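Long-range contacts in fatty acid synthase 1, isoform A (Drosophila melanogaster, PDB 6FN6), which probably catalyses de novo synthesis of long-chain saturated fatty acids from acetyl-CoA and malonyl-CoA with NADPH, this chain being its dehydratase, enoylreductase and ketoreductase region: residues A[606-612]-A[891-897]; A[640-644]-A[685-690]; A[651-656]-A[672-678]. One frame throughout, in Å; residues are numbered along the deposited sequence.

Contact 1 of 3, residues A[606-612]-A[891-897]; sequences VYYAPIN and KVVIKVR
The side chain of R897 runs over one face of the Y607 ring. Its CB sits 3.9 Å from the ring centroid in a CH-pi contact, and its NE hovers near the rim, 3.5 Å from Y607 CZ. The guanidinium is tilted 62° to the ring, so the two do not stack flat. With CG anti to its carbonyl carbon (chi1 -60°) and a bend at chi3, the arginine lays CB, and more loosely CD, on the tyrosine and carries its charged end onward to the carbonyl of K909. The tyrosine hydroxyl bonds E900. Y607 is buried and R897 partly exposed, so a stem that packs on the ring and an end that reaches polar partners both have a use. Beneath them, R897 N meets a lone pair of Y607 O in a nearly straight bond.

Strands 608-611 and 891-895 run antiparallel, 142° between their directions, and join the beginning and the end of the enoylreductase's mixed sheet. A609 and I894 form the hydrogen-bonded pair, with A609 N to I894 O at 3.1 Å and the return bond, I894 N to A609 O, at 3.0 Å. Y607 and Y608 both face A644 on the strand's other side, a classic beta bulge. P610 opposes V893 in a non-hydrogen-bonded pair, where no N-H is asked of the proline.

On the face of Y608 and P610, V893 crosses Y608 at about a right angle and puts CG1 3.7 Å from CD2, at the ring's edge. K895 lies alongside the same tyrosine, pointing the same way. On the face of A609 and I611, I611 CD1 meets I894 CD1 at 3.6 Å and V892 CG1 at 3.7 Å. Branched aliphatics fit here because helix 876-885 packs on them through A879, F880 and M883.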
ATOM      1  N   VAL A 606       2.287 -41.014  16.658  1.00 46.52           N
ATOM      2  CA  VAL A 606       3.265 -39.968  16.400  1.00 44.28           C
ATOM      3  C   VAL A 606       4.634 -40.385  16.915  1.00 46.00           C
ATOM      4  O   VAL A 606       4.770 -40.839  18.053  1.00 46.40           O
ATOM      5  CB  VAL A 606       2.827 -38.634  17.032  1.00 40.58           C
ATOM      6  CG1 VAL A 606       3.856 -37.539  16.761  1.00 40.19           C
ATOM      7  CG2 VAL A 606       1.463 -38.221  16.508  1.00 40.06           C
ATOM      8  N   TYR A 607       5.644 -40.227  16.065  1.00 46.58           N
ATOM      9  CA  TYR A 607       7.025 -40.502  16.438  1.00 47.93           C
ATOM     10  C   TYR A 607       7.816 -39.201  16.491  1.00 46.03           C
ATOM     11  O   TYR A 607       8.548 -38.942  17.445  1.00 47.75           O
ATOM     12  CB  TYR A 607       7.669 -41.468  15.447  1.00 53.64           C
ATOM     13  CG  TYR A 607       7.330 -42.917  15.703  1.00 58.42           C
ATOM     14  CD1 TYR A 607       6.034 -43.384  15.523  1.00 60.98           C
ATOM     15  CD2 TYR A 607       8.299 -43.819  16.122  1.00 61.78           C
ATOM     16  CE1 TYR A 607       5.713 -44.706  15.753  1.00 65.45           C
ATOM     17  CE2 TYR A 607       7.987 -45.146  16.355  1.00 65.35           C
ATOM     18  CZ  TYR A 607       6.692 -45.583  16.169  1.00 67.58           C
ATOM     19  OH  TYR A 607       6.370 -46.900  16.396  1.00 70.67           O
ATOM     20  N   TYR A 608       7.656 -38.386  15.452  1.00 43.65           N
ATOM     21  CA  TYR A 608       8.362 -37.116  15.358  1.00 43.24           C
ATOM     22  C   TYR A 608       7.386 -35.985  15.060  1.00 41.58           C
ATOM     23  O   TYR A 608       6.618 -36.056  14.103  1.00 41.29           O
ATOM     24  CB  TYR A 608       9.440 -37.192  14.276  1.00 44.67           C
ATOM     25  CG  TYR A 608      10.611 -38.060  14.679  1.00 46.88           C
ATOM     26  CD1 TYR A 608      10.595 -39.428  14.451  1.00 48.96           C
ATOM     27  CD2 TYR A 608      11.722 -37.513  15.306  1.00 50.54           C
ATOM     28  CE1 TYR A 608      11.654 -40.225  14.825  1.00 53.56           C
ATOM     29  CE2 TYR A 608      12.787 -38.303  15.683  1.00 54.66           C
ATOM     30  CZ  TYR A 608      12.749 -39.658  15.442  1.00 55.93           C
ATOM     31  OH  TYR A 608      13.809 -40.450  15.819  1.00 58.70           O
ATOM     32  N   ALA A 609       7.409 -34.954  15.900  1.00 42.37           N
ATOM     33  CA  ALA A 609       6.552 -33.790  15.717  1.00 41.35           C
ATOM     34  C   ALA A 609       7.407 -32.527  15.691  1.00 45.10           C
ATOM     35  O   ALA A 609       7.963 -32.135  16.718  1.00 46.05           O
ATOM     36  CB  ALA A 609       5.515 -33.707  16.827  1.00 39.84           C
ATOM     37  N   PRO A 610       7.528 -31.893  14.515  1.00 45.62           N
ATOM     38  CA  PRO A 610       8.276 -30.633  14.449  1.00 47.13           C
ATOM     39  C   PRO A 610       7.526 -29.434  15.017  1.00 47.77           C
ATOM     40  O   PRO A 610       6.295 -29.399  14.989  1.00 44.32           O
ATOM     41  CB  PRO A 610       8.509 -30.440  12.945  1.00 45.19           C
ATOM     42  CG  PRO A 610       8.318 -31.779  12.341  1.00 43.35           C
ATOM     43  CD  PRO A 610       7.279 -32.447  13.174  1.00 43.89           C
ATOM     44  N   ILE A 611       8.274 -28.461  15.528  1.00 48.39           N
ATOM     45  CA  ILE A 611       7.697 -27.182  15.915  1.00 50.71           C
ATOM     46  C   ILE A 611       7.846 -26.208  14.755  1.00 50.27           C
ATOM     47  O   ILE A 611       8.897 -26.147  14.114  1.00 50.53           O
ATOM     48  CB  ILE A 611       8.356 -26.613  17.184  1.00 52.67           C
ATOM     49  CG1 ILE A 611       8.318 -27.628  18.325  1.00 53.77           C
ATOM     50  CG2 ILE A 611       7.667 -25.330  17.614  1.00 52.59           C
ATOM     51  CD1 ILE A 611       9.671 -28.176  18.683  1.00 57.54           C
ATOM     52  N   ASN A 612       6.789 -25.451  14.491  1.00 58.33           N
ATOM     53  CA  ASN A 612       6.830 -24.403  13.486  1.00 59.54           C
ATOM     54  C   ASN A 612       6.615 -23.060  14.171  1.00 62.51           C
ATOM     55  O   ASN A 612       6.198 -23.014  15.327  1.00 63.91           O
ATOM     56  CB  ASN A 612       5.775 -24.647  12.410  1.00 58.58           C
ATOM     57  CG  ASN A 612       6.157 -25.771  11.465  1.00 57.00           C
ATOM     58  OD1 ASN A 612       6.886 -25.560  10.495  1.00 58.05           O
ATOM     59  ND2 ASN A 612       5.667 -26.973  11.744  1.00 54.57           N
ATOM     60  N   LYS A 891      14.881 -27.689  10.563  1.00 54.88           N
ATOM     61  CA  LYS A 891      13.663 -27.955  11.320  1.00 49.82           C
ATOM     62  C   LYS A 891      13.954 -28.406  12.749  1.00 49.19           C
ATOM     63  O   LYS A 891      14.846 -29.221  12.986  1.00 50.20           O
ATOM     64  CB  LYS A 891      12.823 -29.015  10.606  1.00 49.64           C
ATOM     65  CG  LYS A 891      11.359 -29.031  11.016  1.00 49.18           C
ATOM     66  CD  LYS A 891      10.687 -27.700  10.714  1.00 50.91           C
ATOM     67  CE  LYS A 891       9.315 -27.881  10.090  1.00 51.53           C
ATOM     68  NZ  LYS A 891       8.747 -26.582   9.631  1.00 52.17           N
ATOM     69  N   VAL A 892      13.183 -27.872  13.693  1.00 46.01           N
ATOM     70  CA  VAL A 892      13.256 -28.285  15.090  1.00 46.07           C
ATOM     71  C   VAL A 892      12.237 -29.392  15.324  1.00 46.42           C
ATOM     72  O   VAL A 892      11.043 -29.192  15.106  1.00 45.48           O
ATOM     73  CB  VAL A 892      13.002 -27.089  16.034  1.00 44.84           C
ATOM     74  CG1 VAL A 892      13.109 -27.509  17.496  1.00 45.10           C
ATOM     75  CG2 VAL A 892      13.972 -25.954  15.729  1.00 45.30           C
ATOM     76  N   VAL A 893      12.704 -30.553  15.778  1.00 61.85           N
ATOM     77  CA  VAL A 893      11.837 -31.724  15.904  1.00 61.59           C
ATOM     78  C   VAL A 893      11.842 -32.309  17.318  1.00 63.04           C
ATOM     79  O   VAL A 893      12.885 -32.396  17.966  1.00 64.50           O
ATOM     80  CB  VAL A 893      12.232 -32.810  14.885  1.00 60.96           C
ATOM     81  CG1 VAL A 893      11.170 -33.904  14.837  1.00 58.85           C
ATOM     82  CG2 VAL A 893      12.448 -32.199  13.503  1.00 60.72           C
ATOM     83  N   ILE A 894      10.663 -32.716  17.782  1.00 45.52           N
ATOM     84  CA  ILE A 894      10.537 -33.388  19.075  1.00 45.58           C
ATOM     85  C   ILE A 894      10.398 -34.889  18.870  1.00 46.68           C
ATOM     86  O   ILE A 894       9.506 -35.353  18.159  1.00 46.31           O
ATOM     87  CB  ILE A 894       9.353 -32.834  19.883  1.00 43.71           C
ATOM     88  CG1 ILE A 894       9.670 -31.420  20.364  1.00 42.98           C
ATOM     89  CG2 ILE A 894       9.053 -33.736  21.085  1.00 43.82           C
ATOM     90  CD1 ILE A 894       8.499 -30.699  20.986  1.00 41.20           C
ATOM     91  N   LYS A 895      11.288 -35.639  19.513  1.00 69.79           N
ATOM     92  CA  LYS A 895      11.301 -37.093  19.419  1.00 71.00           C
ATOM     93  C   LYS A 895      10.345 -37.704  20.437  1.00 68.17           C
ATOM     94  O   LYS A 895      10.722 -37.963  21.580  1.00 71.18           O
ATOM     95  CB  LYS A 895      12.723 -37.615  19.638  1.00 76.76           C
ATOM     96  CG  LYS A 895      12.873 -39.131  19.625  1.00 80.02           C
ATOM     97  CD  LYS A 895      14.038 -39.566  20.504  1.00 84.15           C
ATOM     98  CE  LYS A 895      15.371 -39.078  19.957  1.00 89.08           C
ATOM     99  NZ  LYS A 895      16.505 -39.447  20.846  1.00 91.63           N
ATOM    100  N   VAL A 896       9.106 -37.929  20.017  1.00 51.90           N
ATOM    101  CA  VAL A 896       8.106 -38.526  20.889  1.00 48.62           C
ATOM    102  C   VAL A 896       8.419 -40.007  21.086  1.00 50.45           C
ATOM    103  O   VAL A 896       8.359 -40.523  22.202  1.00 49.48           O
ATOM    104  CB  VAL A 896       6.688 -38.329  20.325  1.00 46.81           C
ATOM    105  CG1 VAL A 896       5.649 -38.863  21.297  1.00 45.93           C
ATOM    106  CG2 VAL A 896       6.430 -36.855  20.019  1.00 45.81           C
ATOM    107  N   ARG A 897       8.747 -40.685  19.989  1.00 63.64           N
ATOM    108  CA  ARG A 897       9.107 -42.097  20.028  1.00 65.04           C
ATOM    109  C   ARG A 897      10.353 -42.358  19.185  1.00 64.78           C
ATOM    110  O   ARG A 897      10.512 -41.782  18.110  1.00 62.12           O
ATOM    111  CB  ARG A 897       7.952 -42.956  19.519  1.00 68.78           C
ATOM    112  CG  ARG A 897       6.671 -42.820  20.314  1.00 69.86           C
ATOM    113  CD  ARG A 897       5.550 -43.600  19.649  1.00 72.38           C
ATOM    114  NE  ARG A 897       5.867 -45.021  19.530  1.00 77.31           N
ATOM    115  CZ  ARG A 897       5.375 -45.978  20.314  1.00 83.16           C
ATOM    116  NH1 ARG A 897       4.524 -45.688  21.293  1.00 84.99           N
ATOM    117  NH2 ARG A 897       5.735 -47.237  20.113  1.00 85.87           N
TER

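Contact 2 of 3, residues A[640-644]-A[685-690]; sequences GLEFA and ASTVPC
The carboxylate of E642 has the sulfur of C690 over one side, with SG 3.4 Å from CD, and the carbonyl oxygen of S686 over the opposite side, 3.3 Å from OE1. C690 N comes from the same side as the sulfur and donates to OE1 over 2.9 Å, rising 46° out of the carboxylate plane. The P689 ring crosses the glutamate chain at about a right angle and brings CB to 3.2 Å from the same oxygen. The other oxygen, OE2, is served by N612 ND2 and probably by a water 2.8 Å from OE2, which lies between it and T687 O and may donate to both; K891 adds a long, weak ion pair. A buried acid is thus supplied with donors at both oxygens.

Glutamate reaches this position because CG lies between the backbone N and the carbonyl carbon (chi1 62°) and the chain then extends straight from strand 642-646 to helix 689-702. In the medium-chain dehydrogenase/reductase fold, to which the enoylreductase probably belongs, a helix of this kind leads from the catalytic part to the Rossmann part, here beginning at strand 710-713. P689, near the helix start, needs no N-H of its own, while the N-H of C690 is answered by the acid; the helix end would probably favour a negative group there.

Before the helix, A685 to V688 make a type I turn closed by V688 N to A685 O at 3.0 Å. It brings S686 against the strand, where its CB rests 3.7 Å from A644 CB. Small residues allow this close backbone approach, and the serine hydroxyl is turned back to E683 O.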
ATOM      1  N   GLY A 640       1.162 -28.395  17.088  1.00 47.07           N
ATOM      2  CA  GLY A 640       1.515 -29.482  16.191  1.00 46.05           C
ATOM      3  C   GLY A 640       0.876 -29.361  14.823  1.00 45.55           C
ATOM      4  O   GLY A 640      -0.323 -29.593  14.674  1.00 44.68           O
ATOM      5  N   LEU A 641       1.678 -29.010  13.822  1.00 47.98           N
ATOM      6  CA  LEU A 641       1.164 -28.783  12.477  1.00 51.13           C
ATOM      7  C   LEU A 641       1.456 -29.959  11.548  1.00 44.56           C
ATOM      8  O   LEU A 641       0.783 -30.145  10.532  1.00 44.66           O
ATOM      9  CB  LEU A 641       1.773 -27.507  11.902  1.00 53.84           C
ATOM     10  CG  LEU A 641       1.160 -26.187  12.378  1.00 57.18           C
ATOM     11  CD1 LEU A 641       2.024 -25.031  11.914  1.00 57.45           C
ATOM     12  CD2 LEU A 641      -0.271 -26.016  11.899  1.00 58.43           C
ATOM     13  N   GLU A 642       2.467 -30.747  11.896  1.00 46.35           N
ATOM     14  CA  GLU A 642       2.876 -31.882  11.076  1.00 44.65           C
ATOM     15  C   GLU A 642       3.549 -32.946  11.931  1.00 45.11           C
ATOM     16  O   GLU A 642       3.890 -32.696  13.087  1.00 45.89           O
ATOM     17  CB  GLU A 642       3.826 -31.423   9.967  1.00 44.78           C
ATOM     18  CG  GLU A 642       5.123 -30.820  10.488  1.00 46.47           C
ATOM     19  CD  GLU A 642       5.981 -30.217   9.393  1.00 46.82           C
ATOM     20  OE1 GLU A 642       6.016 -30.777   8.277  1.00 46.42           O
ATOM     21  OE2 GLU A 642       6.626 -29.180   9.652  1.00 48.20           O
ATOM     22  N   PHE A 643       3.749 -34.129  11.357  1.00 39.63           N
ATOM     23  CA  PHE A 643       4.408 -35.213  12.074  1.00 40.21           C
ATOM     24  C   PHE A 643       4.840 -36.340  11.143  1.00 43.46           C
ATOM     25  O   PHE A 643       4.308 -36.500  10.044  1.00 45.28           O
ATOM     26  CB  PHE A 643       3.480 -35.783  13.152  1.00 39.82           C
ATOM     27  CG  PHE A 643       2.311 -36.553  12.600  1.00 40.51           C
ATOM     28  CD1 PHE A 643       2.426 -37.904  12.316  1.00 41.85           C
ATOM     29  CD2 PHE A 643       1.097 -35.929  12.366  1.00 41.36           C
ATOM     30  CE1 PHE A 643       1.356 -38.615  11.808  1.00 42.53           C
ATOM     31  CE2 PHE A 643       0.024 -36.637  11.860  1.00 40.81           C
ATOM     32  CZ  PHE A 643       0.155 -37.981  11.580  1.00 42.12           C
ATOM     33  N   ALA A 644       5.804 -37.123  11.610  1.00 52.82           N
ATOM     34  CA  ALA A 644       6.142 -38.395  10.991  1.00 55.65           C
ATOM     35  C   ALA A 644       5.855 -39.498  12.003  1.00 58.89           C
ATOM     36  O   ALA A 644       6.206 -39.378  13.177  1.00 59.79           O
ATOM     37  CB  ALA A 644       7.595 -38.422  10.557  1.00 53.91           C
ATOM     38  N   ALA A 685      11.935 -37.376   7.504  1.00 52.78           N
ATOM     39  CA  ALA A 685      10.655 -37.210   6.827  1.00 49.66           C
ATOM     40  C   ALA A 685       9.796 -36.128   7.480  1.00 47.93           C
ATOM     41  O   ALA A 685       9.111 -35.368   6.791  1.00 48.86           O
ATOM     42  CB  ALA A 685       9.904 -38.532   6.800  1.00 49.36           C
ATOM     43  N   SER A 686       9.848 -36.052   8.806  1.00 50.17           N
ATOM     44  CA  SER A 686       9.027 -35.112   9.564  1.00 50.36           C
ATOM     45  C   SER A 686       9.230 -33.663   9.125  1.00 48.85           C
ATOM     46  O   SER A 686       8.367 -32.814   9.352  1.00 48.68           O
ATOM     47  CB  SER A 686       9.326 -35.241  11.061  1.00 53.73           C
ATOM     48  OG  SER A 686      10.695 -34.994  11.334  1.00 55.24           O
ATOM     49  N   THR A 687      10.372 -33.382   8.504  1.00 44.39           N
ATOM     50  CA  THR A 687      10.725 -32.016   8.125  1.00 44.15           C
ATOM     51  C   THR A 687      10.055 -31.555   6.829  1.00 43.65           C
ATOM     52  O   THR A 687      10.048 -30.363   6.523  1.00 43.30           O
ATOM     53  CB  THR A 687      12.247 -31.863   7.948  1.00 45.81           C
ATOM     54  OG1 THR A 687      12.671 -32.611   6.803  1.00 46.91           O
ATOM     55  CG2 THR A 687      12.987 -32.366   9.174  1.00 46.76           C
ATOM     56  N   VAL A 688       9.488 -32.490   6.074  1.00 43.83           N
ATOM     57  CA  VAL A 688       9.071 -32.211   4.698  1.00 43.86           C
ATOM     58  C   VAL A 688       7.680 -31.576   4.549  1.00 42.74           C
ATOM     59  O   VAL A 688       7.547 -30.561   3.870  1.00 42.53           O
ATOM     60  CB  VAL A 688       9.148 -33.508   3.861  1.00 45.03           C
ATOM     61  CG1 VAL A 688       8.551 -33.305   2.472  1.00 46.93           C
ATOM     62  CG2 VAL A 688      10.580 -33.979   3.752  1.00 46.54           C
ATOM     63  N   PRO A 689       6.642 -32.173   5.161  1.00 45.54           N
ATOM     64  CA  PRO A 689       5.247 -31.809   4.868  1.00 45.03           C
ATOM     65  C   PRO A 689       4.942 -30.312   4.766  1.00 44.45           C
ATOM     66  O   PRO A 689       4.457 -29.866   3.729  1.00 46.87           O
ATOM     67  CB  PRO A 689       4.483 -32.412   6.045  1.00 44.58           C
ATOM     68  CG  PRO A 689       5.287 -33.564   6.456  1.00 45.22           C
ATOM     69  CD  PRO A 689       6.721 -33.187   6.225  1.00 45.67           C
ATOM     70  N   CYS A 690       5.200 -29.554   5.826  1.00 48.90           N
ATOM     71  CA  CYS A 690       4.759 -28.165   5.883  1.00 48.65           C
ATOM     72  C   CYS A 690       5.554 -27.236   4.976  1.00 48.98           C
ATOM     73  O   CYS A 690       4.976 -26.533   4.147  1.00 51.94           O
ATOM     74  CB  CYS A 690       4.826 -27.649   7.319  1.00 52.55           C
ATOM     75  SG  CYS A 690       3.443 -28.195   8.329  1.00 54.17           S
TER
HETATM   76  O   HOH W   1       8.100 -28.882   7.331  1.00 31.89           O

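Contact 3 of 3, residues A[651-656]-A[672-678]; sequences RRVMAM and MMWQIPE
M654 crosses W674 obliquely, bringing its methyl CE to 3.6 Å from CE3 at the rim of the indole, while M656 CB approaches CZ3 of the same ring from farther along the strand. With CG between the backbone N and the carbonyl carbon (chi1 39°) and a bend at chi3, M654 also lays its CG 3.7 Å from I676 CG1. Flexible methionines suit the outline of a large indole, and this buried side is closed by P689 and S693 of helix 689-702 and by V854 and A855 of helix 844-860, whose V851 carbonyl accepts the indole N-H.

The two strands form an antiparallel ladder at the margin of the enoylreductase's mixed sheet. M654 and W674 are its hydrogen-bonded pair: M654 N to W674 O and W674 N to M654 O are both 2.9 Å and almost straight. Toward the end at M656 the ladder slackens to a weak bond from M656 N to M672 O.

On the other face V653 and A655 stay buried too, with M673 CG 3.6 Å from A655 CB. The looser, solvent side lies at the partly exposed M673 and R651 and the exposed Q675. R651 and Q675 merely cross, their flat groups 89° apart, and R651 turns its charge to D647. R652 is held more firmly: I676 CB lies over one face of its guanidinium, near the rim, and NH2 donates to P677 O at 2.8 Å, close to the guanidinium plane, as well as to W680 O. With an alanine in place of R652, the P677 and W680 carbonyls would probably lose this shared donor, and I676 its cover.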
ATOM      1  N   ARG A 651       2.168 -48.680   8.846  1.00 94.37           N
ATOM      2  CA  ARG A 651       2.896 -48.123   7.710  1.00 92.56           C
ATOM      3  C   ARG A 651       3.660 -46.860   8.102  1.00 83.52           C
ATOM      4  O   ARG A 651       3.186 -46.067   8.914  1.00 81.68           O
ATOM      5  CB  ARG A 651       1.920 -47.833   6.570  1.00 95.14           C
ATOM      6  CG  ARG A 651       1.395 -49.089   5.895  1.00 99.19           C
ATOM      7  CD  ARG A 651       0.343 -48.762   4.856  1.00102.75           C
ATOM      8  NE  ARG A 651      -0.898 -48.333   5.495  1.00107.66           N
ATOM      9  CZ  ARG A 651      -1.936 -47.804   4.853  1.00113.29           C
ATOM     10  NH1 ARG A 651      -1.893 -47.621   3.540  1.00115.16           N
ATOM     11  NH2 ARG A 651      -3.019 -47.451   5.533  1.00115.01           N
ATOM     12  N   ARG A 652       4.832 -46.666   7.506  1.00 74.04           N
ATOM     13  CA  ARG A 652       5.635 -45.471   7.755  1.00 70.67           C
ATOM     14  C   ARG A 652       5.072 -44.289   6.974  1.00 67.02           C
ATOM     15  O   ARG A 652       5.044 -44.306   5.743  1.00 68.14           O
ATOM     16  CB  ARG A 652       7.103 -45.717   7.383  1.00 75.50           C
ATOM     17  CG  ARG A 652       7.913 -46.345   8.512  1.00 79.79           C
ATOM     18  CD  ARG A 652       9.221 -46.973   8.040  1.00 85.06           C
ATOM     19  NE  ARG A 652      10.151 -46.000   7.462  1.00 85.25           N
ATOM     20  CZ  ARG A 652      10.396 -45.857   6.160  1.00 85.78           C
ATOM     21  NH1 ARG A 652       9.786 -46.621   5.259  1.00 86.12           N
ATOM     22  NH2 ARG A 652      11.266 -44.941   5.752  1.00 85.11           N
ATOM     23  N   VAL A 653       4.621 -43.268   7.699  1.00 56.36           N
ATOM     24  CA  VAL A 653       3.879 -42.167   7.097  1.00 56.26           C
ATOM     25  C   VAL A 653       4.338 -40.818   7.641  1.00 57.34           C
ATOM     26  O   VAL A 653       4.767 -40.706   8.790  1.00 56.91           O
ATOM     27  CB  VAL A 653       2.361 -42.346   7.325  1.00 57.06           C
ATOM     28  CG1 VAL A 653       1.570 -41.206   6.683  1.00 57.41           C
ATOM     29  CG2 VAL A 653       1.889 -43.687   6.794  1.00 60.00           C
ATOM     30  N   MET A 654       4.248 -39.801   6.790  1.00 57.06           N
ATOM     31  CA  MET A 654       4.444 -38.414   7.192  1.00 56.91           C
ATOM     32  C   MET A 654       3.197 -37.639   6.788  1.00 50.45           C
ATOM     33  O   MET A 654       2.610 -37.918   5.743  1.00 49.88           O
ATOM     34  CB  MET A 654       5.690 -37.817   6.539  1.00 62.47           C
ATOM     35  CG  MET A 654       5.887 -38.252   5.102  1.00 68.95           C
ATOM     36  SD  MET A 654       7.255 -37.419   4.284  1.00 72.28           S
ATOM     37  CE  MET A 654       6.437 -35.949   3.685  1.00 72.88           C
ATOM     38  N   ALA A 655       2.778 -36.687   7.618  1.00 54.79           N
ATOM     39  CA  ALA A 655       1.509 -36.007   7.383  1.00 51.76           C
ATOM     40  C   ALA A 655       1.552 -34.520   7.708  1.00 50.02           C
ATOM     41  O   ALA A 655       2.496 -34.023   8.323  1.00 47.96           O
ATOM     42  CB  ALA A 655       0.418 -36.673   8.199  1.00 51.56           C
ATOM     43  N   MET A 656       0.496 -33.828   7.294  1.00 54.49           N
ATOM     44  CA  MET A 656       0.319 -32.411   7.572  1.00 56.26           C
ATOM     45  C   MET A 656      -1.103 -32.191   8.075  1.00 55.25           C
ATOM     46  O   MET A 656      -2.060 -32.696   7.487  1.00 54.37           O
ATOM     47  CB  MET A 656       0.589 -31.572   6.323  1.00 61.20           C
ATOM     48  CG  MET A 656       0.440 -30.074   6.535  1.00 65.55           C
ATOM     49  SD  MET A 656       0.860 -29.108   5.076  1.00 67.81           S
ATOM     50  CE  MET A 656      -0.311 -29.751   3.880  1.00 68.02           C
ATOM     51  N   MET A 672      -3.954 -35.406   2.809  1.00 76.99           N
ATOM     52  CA  MET A 672      -2.703 -34.759   3.174  1.00 75.84           C
ATOM     53  C   MET A 672      -1.773 -35.715   3.922  1.00 74.21           C
ATOM     54  O   MET A 672      -1.398 -35.468   5.067  1.00 68.66           O
ATOM     55  CB  MET A 672      -2.984 -33.510   4.015  1.00 75.30           C
ATOM     56  CG  MET A 672      -3.455 -32.318   3.186  1.00 78.44           C
ATOM     57  SD  MET A 672      -4.268 -31.024   4.143  1.00 80.34           S
ATOM     58  CE  MET A 672      -5.850 -31.788   4.496  1.00 82.03           C
ATOM     59  N   MET A 673      -1.397 -36.801   3.253  1.00 72.25           N
ATOM     60  CA  MET A 673      -0.417 -37.744   3.788  1.00 73.63           C
ATOM     61  C   MET A 673       0.470 -38.316   2.687  1.00 73.26           C
ATOM     62  O   MET A 673       0.021 -38.559   1.566  1.00 75.17           O
ATOM     63  CB  MET A 673      -1.078 -38.902   4.547  1.00 78.17           C
ATOM     64  CG  MET A 673      -1.645 -38.526   5.901  1.00 81.66           C
ATOM     65  SD  MET A 673      -1.966 -39.967   6.949  1.00 84.42           S
ATOM     66  CE  MET A 673      -3.422 -40.677   6.209  1.00 87.41           C
ATOM     67  N   TRP A 674       1.737 -38.528   3.025  1.00 70.41           N
ATOM     68  CA  TRP A 674       2.686 -39.162   2.124  1.00 69.88           C
ATOM     69  C   TRP A 674       3.250 -40.393   2.826  1.00 68.31           C
ATOM     70  O   TRP A 674       3.484 -40.366   4.033  1.00 64.17           O
ATOM     71  CB  TRP A 674       3.823 -38.209   1.751  1.00 69.23           C
ATOM     72  CG  TRP A 674       3.383 -36.885   1.214  1.00 69.53           C
ATOM     73  CD1 TRP A 674       3.298 -36.516  -0.097  1.00 70.18           C
ATOM     74  CD2 TRP A 674       2.985 -35.741   1.980  1.00 69.01           C
ATOM     75  NE1 TRP A 674       2.866 -35.214  -0.195  1.00 68.99           N
ATOM     76  CE2 TRP A 674       2.668 -34.716   1.066  1.00 68.54           C
ATOM     77  CE3 TRP A 674       2.866 -35.485   3.349  1.00 69.28           C
ATOM     78  CZ2 TRP A 674       2.237 -33.457   1.478  1.00 67.49           C
ATOM     79  CZ3 TRP A 674       2.438 -34.234   3.755  1.00 67.54           C
ATOM     80  CH2 TRP A 674       2.129 -33.237   2.823  1.00 66.96           C
ATOM     81  N   GLN A 675       3.465 -41.474   2.084  1.00 81.89           N
ATOM     82  CA  GLN A 675       4.133 -42.639   2.652  1.00 88.49           C
ATOM     83  C   GLN A 675       5.637 -42.421   2.589  1.00 85.44           C
ATOM     84  O   GLN A 675       6.193 -42.174   1.519  1.00 85.12           O
ATOM     85  CB  GLN A 675       3.740 -43.924   1.922  1.00 98.49           C
ATOM     86  CG  GLN A 675       2.318 -44.382   2.210  1.00106.15           C
ATOM     87  CD  GLN A 675       2.148 -45.887   2.090  1.00114.41           C
ATOM     88  OE1 GLN A 675       3.109 -46.646   2.222  1.00117.16           O
ATOM     89  NE2 GLN A 675       0.918 -46.327   1.854  1.00118.32           N
ATOM     90  N   ILE A 676       6.289 -42.506   3.744  1.00 72.45           N
ATOM     91  CA  ILE A 676       7.712 -42.218   3.834  1.00 74.61           C
ATOM     92  C   ILE A 676       8.473 -43.149   2.890  1.00 80.80           C
ATOM     93  O   ILE A 676       8.223 -44.355   2.874  1.00 83.45           O
ATOM     94  CB  ILE A 676       8.226 -42.359   5.280  1.00 76.06           C
ATOM     95  CG1 ILE A 676       7.412 -41.471   6.228  1.00 74.62           C
ATOM     96  CG2 ILE A 676       9.708 -41.992   5.354  1.00 77.33           C
ATOM     97  CD1 ILE A 676       7.753 -41.648   7.700  1.00 74.90           C
ATOM     98  N   PRO A 677       9.397 -42.591   2.089  1.00 83.40           N
ATOM     99  CA  PRO A 677      10.235 -43.420   1.219  1.00 86.27           C
ATOM    100  C   PRO A 677      11.351 -44.122   1.986  1.00 86.98           C
ATOM    101  O   PRO A 677      11.578 -43.814   3.157  1.00 82.87           O
ATOM    102  CB  PRO A 677      10.809 -42.411   0.224  1.00 86.58           C
ATOM    103  CG  PRO A 677      10.879 -41.147   0.986  1.00 84.41           C
ATOM    104  CD  PRO A 677       9.697 -41.157   1.920  1.00 83.01           C
ATOM    105  N   GLU A 678      12.026 -45.060   1.333  1.00104.22           N
ATOM    106  CA  GLU A 678      13.166 -45.743   1.933  1.00107.60           C
ATOM    107  C   GLU A 678      14.348 -44.776   1.962  1.00106.05           C
ATOM    108  O   GLU A 678      14.369 -43.798   1.216  1.00102.40           O
ATOM    109  CB  GLU A 678      13.516 -47.012   1.154  1.00111.80           C
ATOM    110  CG  GLU A 678      14.439 -47.965   1.900  1.00115.46           C
ATOM    111  CD  GLU A 678      14.818 -49.178   1.071  1.00120.03           C
ATOM    112  OE1 GLU A 678      15.539 -50.056   1.592  1.00123.15           O
ATOM    113  OE2 GLU A 678      14.400 -49.250  -0.104  1.00120.33           O
TER

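Overall arrangement
All three contacts reach one mixed sheet of the enoylreductase; in contact 2 the partner is the turn and the start of helix 689-702. Along the chain they are nested: contact 3 inside the loop closed by contact 2, and contact 2 inside that of contact 1. The centres of contacts 1 and 2 are about 8 Å apart, those of 2 and 3 about 9 Å, and those of 1 and 3 about 14 Å. Strand 642-646 links them, pairing with 601-611 and 652-656. The outermost loop holds the six-stranded parallel sheet, of Rossmann type, whose strands lie between residues 710 and 833; the chain returns through strand 868-872 and then 891-895, which pairs with 601-611.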